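Local structure of lectin-related NK cell receptor LY49L1 (Mus musculus, 3G8K) at residues F21-C31 / V58-S68; L42-L51 / W78-A87. The protein probably recognises MHC class I molecules as a natural killer cell receptor of the Ly49 family, through the C-type lectin-like domain that this chain represents. The protein carries 1 engineered substitution. All coordinates share one frame; numbering follows the deposited sequence.

Contact 1 of 2, residues F21-C31 / V58-S68. Engineered in segment 58-68: Y63 (natural residue Cys).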
# COMPACT_ATOMS: atom_id res chain seq x y z
N PHE A 21 6.84 -6.49 4.37
CA PHE A 21 6.26 -7.84 4.28
C PHE A 21 7.40 -8.76 3.98
O PHE A 21 8.12 -8.49 3.04
CB PHE A 21 5.13 -7.95 3.17
CG PHE A 21 4.04 -6.97 3.37
CD1 PHE A 21 4.21 -5.65 2.94
CD2 PHE A 21 2.85 -7.31 4.11
CE1 PHE A 21 3.24 -4.66 3.22
CE2 PHE A 21 1.83 -6.32 4.35
CZ PHE A 21 2.05 -5.00 3.91
N VAL A 22 7.59 -9.78 4.84
CA VAL A 22 8.55 -10.91 4.60
C VAL A 22 7.98 -11.86 3.50
O VAL A 22 6.75 -11.99 3.34
CB VAL A 22 8.94 -11.67 5.94
CG1 VAL A 22 10.03 -12.71 5.72
CG2 VAL A 22 9.38 -10.73 7.04
N MET A 23 8.85 -12.49 2.68
CA MET A 23 8.34 -13.29 1.55
C MET A 23 7.84 -14.68 1.97
O MET A 23 6.84 -15.17 1.45
CB MET A 23 9.40 -13.46 0.45
CG MET A 23 9.73 -12.17 -0.18
SD MET A 23 10.70 -12.37 -1.69
CE MET A 23 12.30 -12.69 -0.98
N ASP A 24 8.58 -15.29 2.89
CA ASP A 24 8.26 -16.57 3.49
C ASP A 24 7.37 -16.45 4.74
O ASP A 24 7.53 -15.58 5.60
CB ASP A 24 9.53 -17.28 3.91
CG ASP A 24 10.41 -17.66 2.72
OD1 ASP A 24 11.66 -17.76 2.91
OD2 ASP A 24 9.89 -17.87 1.61
N ARG A 25 6.43 -17.36 4.79
CA ARG A 25 5.58 -17.53 5.93
C ARG A 25 6.40 -18.08 7.07
O ARG A 25 7.20 -18.99 6.87
CB ARG A 25 4.51 -18.53 5.53
CG ARG A 25 3.68 -17.87 4.49
CD ARG A 25 2.27 -18.33 4.60
NE ARG A 25 1.96 -19.37 3.61
CZ ARG A 25 2.08 -20.68 3.80
NH1 ARG A 25 2.55 -21.20 4.93
NH2 ARG A 25 1.72 -21.48 2.84
N LYS A 26 6.15 -17.58 8.29
CA LYS A 26 6.94 -18.02 9.45
C LYS A 26 6.08 -18.10 10.67
O LYS A 26 5.00 -17.45 10.74
CB LYS A 26 8.17 -17.09 9.75
CG LYS A 26 9.29 -17.15 8.68
CD LYS A 26 10.33 -16.00 8.71
CE LYS A 26 11.05 -16.01 7.36
NZ LYS A 26 12.24 -16.88 7.37
N THR A 27 6.60 -18.83 11.65
CA THR A 27 6.00 -19.00 12.95
C THR A 27 6.00 -17.64 13.58
O THR A 27 6.76 -16.80 13.17
CB THR A 27 6.90 -19.94 13.80
OG1 THR A 27 8.25 -19.39 13.91
CG2 THR A 27 6.92 -21.40 13.20
N TRP A 28 5.21 -17.41 14.63
CA TRP A 28 5.18 -16.07 15.23
C TRP A 28 6.58 -15.66 15.66
O TRP A 28 6.97 -14.52 15.50
CB TRP A 28 4.24 -16.03 16.42
CG TRP A 28 4.01 -14.66 17.03
CD1 TRP A 28 2.98 -13.79 16.73
CD2 TRP A 28 4.79 -14.03 18.06
NE1 TRP A 28 3.07 -12.67 17.52
CE2 TRP A 28 4.17 -12.79 18.34
CE3 TRP A 28 5.96 -14.39 18.78
CZ2 TRP A 28 4.70 -11.90 19.28
CZ3 TRP A 28 6.46 -13.51 19.71
CH2 TRP A 28 5.85 -12.29 19.96
N SER A 29 7.32 -16.61 16.23
CA SER A 29 8.62 -16.30 16.84
C SER A 29 9.62 -16.01 15.75
O SER A 29 10.49 -15.20 15.90
CB SER A 29 9.10 -17.51 17.69
OG SER A 29 8.95 -17.21 19.08
N GLY A 30 9.56 -16.78 14.69
CA GLY A 30 10.44 -16.58 13.61
C GLY A 30 10.29 -15.30 12.85
O GLY A 30 11.23 -14.87 12.21
N CYS A 31 9.07 -14.72 12.91
CA CYS A 31 8.69 -13.47 12.32
C CYS A 31 9.19 -12.37 13.22
O CYS A 31 9.60 -11.30 12.77
CB CYS A 31 7.13 -13.34 12.24
SG CYS A 31 6.36 -14.00 10.79
N VAL A 58 -4.06 -3.76 3.43
CA VAL A 58 -3.24 -5.00 3.27
C VAL A 58 -3.82 -5.92 2.18
O VAL A 58 -5.03 -6.02 2.10
CB VAL A 58 -3.10 -5.79 4.60
CG1 VAL A 58 -2.24 -5.07 5.55
CG2 VAL A 58 -4.48 -6.14 5.26
N PRO A 59 -2.97 -6.60 1.33
CA PRO A 59 -3.53 -7.65 0.49
C PRO A 59 -4.24 -8.71 1.32
O PRO A 59 -3.85 -8.92 2.44
CB PRO A 59 -2.29 -8.28 -0.18
CG PRO A 59 -1.31 -7.23 -0.20
CD PRO A 59 -1.53 -6.42 1.07
N SER A 60 -5.28 -9.36 0.79
CA SER A 60 -6.10 -10.32 1.57
C SER A 60 -5.27 -11.51 1.99
O SER A 60 -4.85 -12.30 1.14
CB SER A 60 -7.31 -10.83 0.74
OG SER A 60 -7.91 -11.95 1.38
N ASP A 61 -5.03 -11.65 3.29
CA ASP A 61 -4.28 -12.77 3.82
C ASP A 61 -4.29 -12.56 5.29
O ASP A 61 -5.00 -11.64 5.79
CB ASP A 61 -2.84 -12.92 3.23
CG ASP A 61 -2.38 -14.36 3.17
OD1 ASP A 61 -3.02 -15.18 3.87
OD2 ASP A 61 -1.41 -14.73 2.43
N SER A 62 -3.56 -13.43 5.98
CA SER A 62 -3.42 -13.43 7.44
C SER A 62 -1.95 -13.21 7.81
O SER A 62 -1.06 -13.80 7.23
CB SER A 62 -3.96 -14.70 8.00
OG SER A 62 -5.35 -14.52 8.11
N TYR A 63 -1.73 -12.27 8.73
CA TYR A 63 -0.42 -11.71 9.04
C TYR A 63 -0.15 -11.79 10.50
O TYR A 63 -0.96 -11.30 11.34
CB TYR A 63 -0.33 -10.20 8.63
CG TYR A 63 -0.62 -9.98 7.17
CD1 TYR A 63 0.39 -10.03 6.23
CD2 TYR A 63 -1.93 -9.74 6.72
CE1 TYR A 63 0.15 -9.87 4.87
CE2 TYR A 63 -2.19 -9.57 5.35
CZ TYR A 63 -1.13 -9.63 4.44
OH TYR A 63 -1.36 -9.45 3.07
N TRP A 64 1.02 -12.29 10.86
CA TRP A 64 1.42 -12.18 12.30
C TRP A 64 1.73 -10.77 12.68
O TRP A 64 2.29 -10.05 11.88
CB TRP A 64 2.68 -13.00 12.57
CG TRP A 64 2.55 -14.52 12.71
CD1 TRP A 64 3.37 -15.50 11.99
CD2 TRP A 64 1.60 -15.32 13.47
NE1 TRP A 64 2.94 -16.74 12.32
CE2 TRP A 64 1.92 -16.70 13.24
CE3 TRP A 64 0.57 -15.03 14.36
CZ2 TRP A 64 1.23 -17.72 13.86
CZ3 TRP A 64 -0.11 -16.05 14.95
CH2 TRP A 64 0.22 -17.36 14.75
N ILE A 65 1.35 -10.35 13.90
CA ILE A 65 1.62 -9.00 14.36
C ILE A 65 2.18 -9.20 15.76
O ILE A 65 2.17 -10.32 16.30
CB ILE A 65 0.32 -8.03 14.34
CG1 ILE A 65 -0.72 -8.49 15.39
CG2 ILE A 65 -0.17 -7.77 12.84
CD1 ILE A 65 -2.02 -7.91 15.31
N GLY A 66 2.77 -8.17 16.31
CA GLY A 66 3.59 -8.34 17.52
C GLY A 66 2.80 -8.29 18.83
O GLY A 66 3.11 -7.52 19.71
N LEU A 67 1.79 -9.14 18.92
CA LEU A 67 0.89 -9.21 20.04
C LEU A 67 0.72 -10.70 20.43
O LEU A 67 0.52 -11.57 19.57
CB LEU A 67 -0.47 -8.56 19.69
CG LEU A 67 -1.60 -8.65 20.74
CD1 LEU A 67 -1.28 -7.78 21.93
CD2 LEU A 67 -2.94 -8.19 20.14
N SER A 68 0.84 -10.97 21.72
CA SER A 68 0.86 -12.33 22.25
C SER A 68 0.35 -12.31 23.63
O SER A 68 0.35 -11.28 24.24
CB SER A 68 2.20 -13.05 22.09
OG SER A 68 3.24 -12.71 22.96
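W28 and W64 meet as an offset edge-to-face pair. The edge of W28 is turned to the face of W64, with the planes at 81°. The two side chains cross rather than run alongside. CB of W28 sits over the centre of the W64 six-membered ring, 4.1 Å from its centroid, a CH-pi contact. CG of W28 is anti to its backbone N (chi1 -174°), which carries the indole past W64 to the corner of strand 62-70. There W28 NE1 donates to I65 O at 2.8 Å, with the oxygen tilted out of the indole plane. S68 CB packs against the six-membered part of that indole. This joins the first helix of a C-type lectin-like fold, 28-37, to strand 62-70. T27 N-caps the helix, its OG1 accepting from G30 N at 3.0 Å. C31, disulfide-bonded to C119, brings SG to the edge of W64, 3.6 Å from CD1. F117 adds another edge-to-face partner to W64. Farther along, the F21 ring edge meets Y63, CD2 to CE1 at 3.8 Å, with the planes at 68°. Y63 is an engineered residue, cysteine in the natural sequence. Its OH donates to P59 O at 2.6 Å, from above the carbonyl plane.

Contact 2 of 2, residues L42-L51 / W78-A87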
# COMPACT_ATOMS: atom_id res chain seq x y z
N LEU A 42 8.08 -6.82 14.71
CA LEU A 42 6.79 -7.37 14.40
C LEU A 42 5.70 -6.36 14.75
O LEU A 42 5.71 -5.84 15.87
CB LEU A 42 6.60 -8.71 15.15
CG LEU A 42 5.60 -9.75 14.57
CD1 LEU A 42 5.67 -9.95 13.09
CD2 LEU A 42 5.79 -11.11 15.25
N LEU A 43 4.73 -6.15 13.87
CA LEU A 43 3.96 -4.92 13.86
C LEU A 43 3.14 -4.68 15.15
O LEU A 43 2.38 -5.53 15.63
CB LEU A 43 3.06 -4.79 12.60
CG LEU A 43 2.01 -3.63 12.68
CD1 LEU A 43 2.75 -2.36 12.30
CD2 LEU A 43 0.82 -3.77 11.74
N LYS A 44 3.31 -3.48 15.70
CA LYS A 44 2.43 -3.02 16.78
C LYS A 44 1.39 -1.97 16.32
O LYS A 44 1.77 -1.00 15.70
CB LYS A 44 3.28 -2.41 17.88
CG LYS A 44 2.36 -1.77 18.99
CD LYS A 44 3.18 -1.24 20.14
CE LYS A 44 4.02 -0.03 19.71
NZ LYS A 44 3.29 1.21 20.22
N ILE A 45 0.13 -2.13 16.73
CA ILE A 45 -0.97 -1.43 16.17
C ILE A 45 -1.37 -0.46 17.33
O ILE A 45 -1.58 -0.86 18.47
CB ILE A 45 -2.15 -2.34 15.70
CG1 ILE A 45 -1.72 -3.43 14.69
CG2 ILE A 45 -3.35 -1.49 15.02
CD1 ILE A 45 -2.90 -4.19 14.10
N ASP A 46 -1.40 0.83 17.01
CA ASP A 46 -1.44 1.86 18.03
C ASP A 46 -2.81 2.32 18.41
O ASP A 46 -2.98 2.85 19.52
CB ASP A 46 -0.62 3.05 17.54
CG ASP A 46 0.83 2.85 17.79
OD1 ASP A 46 1.58 3.06 16.86
OD2 ASP A 46 1.19 2.42 18.92
N ASN A 47 -3.77 2.15 17.51
CA ASN A 47 -5.15 2.62 17.69
C ASN A 47 -6.12 2.09 16.64
O ASN A 47 -5.72 1.42 15.69
CB ASN A 47 -5.18 4.16 17.77
CG ASN A 47 -4.54 4.81 16.58
OD1 ASN A 47 -4.99 4.64 15.48
ND2 ASN A 47 -3.48 5.57 16.79
N GLU A 48 -7.41 2.36 16.84
CA GLU A 48 -8.49 1.92 15.95
C GLU A 48 -8.38 2.50 14.54
O GLU A 48 -8.63 1.76 13.55
CB GLU A 48 -9.85 2.23 16.56
CG GLU A 48 -10.25 1.34 17.82
CD GLU A 48 -9.45 1.70 19.11
OE1 GLU A 48 -9.56 0.93 20.11
OE2 GLU A 48 -8.75 2.78 19.14
N ASP A 49 -8.00 3.78 14.44
CA ASP A 49 -7.72 4.46 13.15
C ASP A 49 -6.73 3.67 12.31
O ASP A 49 -6.93 3.47 11.09
CB ASP A 49 -7.15 5.87 13.38
CG ASP A 49 -7.06 6.72 12.09
OD1 ASP A 49 -8.14 7.05 11.53
OD2 ASP A 49 -5.93 7.12 11.66
N GLU A 50 -5.68 3.21 12.97
CA GLU A 50 -4.59 2.48 12.29
C GLU A 50 -5.01 1.08 11.83
O GLU A 50 -4.89 0.74 10.68
CB GLU A 50 -3.33 2.48 13.17
CG GLU A 50 -2.19 1.73 12.54
CD GLU A 50 -1.01 1.62 13.47
OE1 GLU A 50 0.05 1.16 13.03
OE2 GLU A 50 -1.15 2.03 14.63
N LEU A 51 -5.58 0.32 12.75
CA LEU A 51 -6.32 -0.87 12.42
C LEU A 51 -7.30 -0.75 11.24
O LEU A 51 -7.31 -1.64 10.37
CB LEU A 51 -7.04 -1.44 13.65
CG LEU A 51 -7.63 -2.85 13.42
CD1 LEU A 51 -6.63 -3.99 13.06
CD2 LEU A 51 -8.49 -3.17 14.55
N TRP A 78 1.61 -6.20 23.71
CA TRP A 78 2.42 -5.84 22.51
C TRP A 78 3.89 -6.18 22.84
O TRP A 78 4.32 -6.04 23.97
CB TRP A 78 2.19 -4.36 22.10
CG TRP A 78 0.69 -4.08 21.64
CD1 TRP A 78 -0.31 -3.46 22.39
CD2 TRP A 78 0.10 -4.44 20.39
NE1 TRP A 78 -1.50 -3.47 21.68
CE2 TRP A 78 -1.25 -4.04 20.42
CE3 TRP A 78 0.61 -5.11 19.22
CZ2 TRP A 78 -2.12 -4.25 19.33
CZ3 TRP A 78 -0.29 -5.31 18.15
CH2 TRP A 78 -1.61 -4.89 18.21
N ILE A 79 4.66 -6.69 21.89
CA ILE A 79 6.07 -7.01 22.19
C ILE A 79 6.90 -5.84 22.76
O ILE A 79 6.63 -4.64 22.47
CB ILE A 79 6.82 -7.74 21.01
CG1 ILE A 79 6.80 -6.93 19.73
CG2 ILE A 79 6.26 -9.15 20.82
CD1 ILE A 79 7.64 -7.55 18.63
N ASN A 80 7.86 -6.20 23.61
CA ASN A 80 8.75 -5.27 24.30
C ASN A 80 7.99 -4.22 25.08
O ASN A 80 8.35 -3.03 25.06
CB ASN A 80 9.76 -4.61 23.33
CG ASN A 80 10.53 -5.65 22.47
OD1 ASN A 80 10.68 -6.85 22.82
ND2 ASN A 80 11.02 -5.17 21.34
N ASN A 81 6.94 -4.65 25.76
CA ASN A 81 6.13 -3.74 26.58
C ASN A 81 5.61 -2.54 25.79
O ASN A 81 5.59 -1.43 26.33
CB ASN A 81 6.98 -3.20 27.75
CG ASN A 81 7.65 -4.32 28.55
OD1 ASN A 81 8.91 -4.49 28.52
ND2 ASN A 81 6.82 -5.12 29.23
N GLY A 82 5.23 -2.73 24.53
CA GLY A 82 5.00 -1.59 23.61
C GLY A 82 3.68 -0.96 24.00
O GLY A 82 2.75 -1.69 24.23
N PRO A 83 3.59 0.39 24.09
CA PRO A 83 2.30 0.96 24.51
C PRO A 83 1.28 1.10 23.33
O PRO A 83 1.66 1.43 22.16
CB PRO A 83 2.70 2.32 25.09
CG PRO A 83 3.89 2.73 24.31
CD PRO A 83 4.61 1.44 23.87
N SER A 84 -0.01 0.91 23.63
CA SER A 84 -1.02 1.01 22.59
C SER A 84 -2.29 1.59 23.11
O SER A 84 -2.61 1.42 24.31
CB SER A 84 -1.31 -0.36 21.99
OG SER A 84 -2.33 -0.30 21.00
N LYS A 85 -3.03 2.26 22.22
CA LYS A 85 -4.34 2.78 22.51
C LYS A 85 -5.44 1.99 21.80
O LYS A 85 -6.60 2.45 21.69
CB LYS A 85 -4.41 4.24 22.11
CG LYS A 85 -3.81 5.23 23.13
CD LYS A 85 -4.09 4.85 24.55
CE LYS A 85 -3.11 5.62 25.48
NZ LYS A 85 -3.73 5.95 26.83
N LEU A 86 -5.07 0.79 21.31
CA LEU A 86 -6.00 -0.15 20.72
C LEU A 86 -6.69 -1.01 21.84
O LEU A 86 -6.02 -1.81 22.56
CB LEU A 86 -5.26 -1.00 19.64
CG LEU A 86 -6.14 -1.95 18.80
CD1 LEU A 86 -6.98 -1.18 17.76
CD2 LEU A 86 -5.36 -3.04 18.07
N ALA A 87 -8.00 -0.81 22.02
CA ALA A 87 -8.76 -1.55 23.01
C ALA A 87 -9.08 -2.92 22.42
O ALA A 87 -9.55 -3.03 21.27
CB ALA A 87 -10.07 -0.81 23.43
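The two backbones come closest at N47 and L86, whose CA atoms are 4.2 Å apart, and K85 N donates to D46 O at 2.8 Å. K44 crosses W78 at about a right angle. K44 CG lies above one face of the indole, toward the rim, 3.8 Å from W78 CD2. The I45 backbone continues over the ring, and I45 CB approaches W78 CH2 at 3.6 Å. The K44 chain runs extended through its first two torsions and bends at chi3 and chi4. That bend takes K44 NZ away from the ring to P83 O and into a salt bridge with D46 OD2 at 2.8 Å, on the syn lone pair of that oxygen. S84 OG donates to I45 O at 2.7 Å, in the carbonyl plane, and accepts from L86 N, making an ST turn. L86 packs against I45 and L51. E48 folds back at chi2, and its OE1 accepts from A87 N at 3.0 Å in a nearly straight bond (169°). These contacts hold the loop after strand 75-78 against the run 44-47 leading into helix 48-57 and its first turn. N47 caps this helix through OD1 to E50 N. K17 also forms salt bridges with D46 and E50. S84 OG is thus fixed by two bonds, and the ammonium groups of K44 and K17 probably favour the charged form of D46.

Overall arrangement
Contacts 1 and 2 belong to one C-type lectin-like domain, with centres about 15 Å apart. Their segments alternate along the chain, and helix 48-57 leads into strand 62-70. The two contacts touch at the corner of that strand. G66 N lies 2.8 Å from L43 O, and G66 O lies 2.8 Å from I79 N; both are probable hydrogen bonds. G66 thus links 58-68 to both segments of contact 2. Beside it, W28 CH2 packs on I79 CG2. Contact 1 is the more buried and lies a little nearer the chain centre (centre to centre about 7 Å, against about 9 Å). P59 packs on L57, and D49 on K9, of the second subunit.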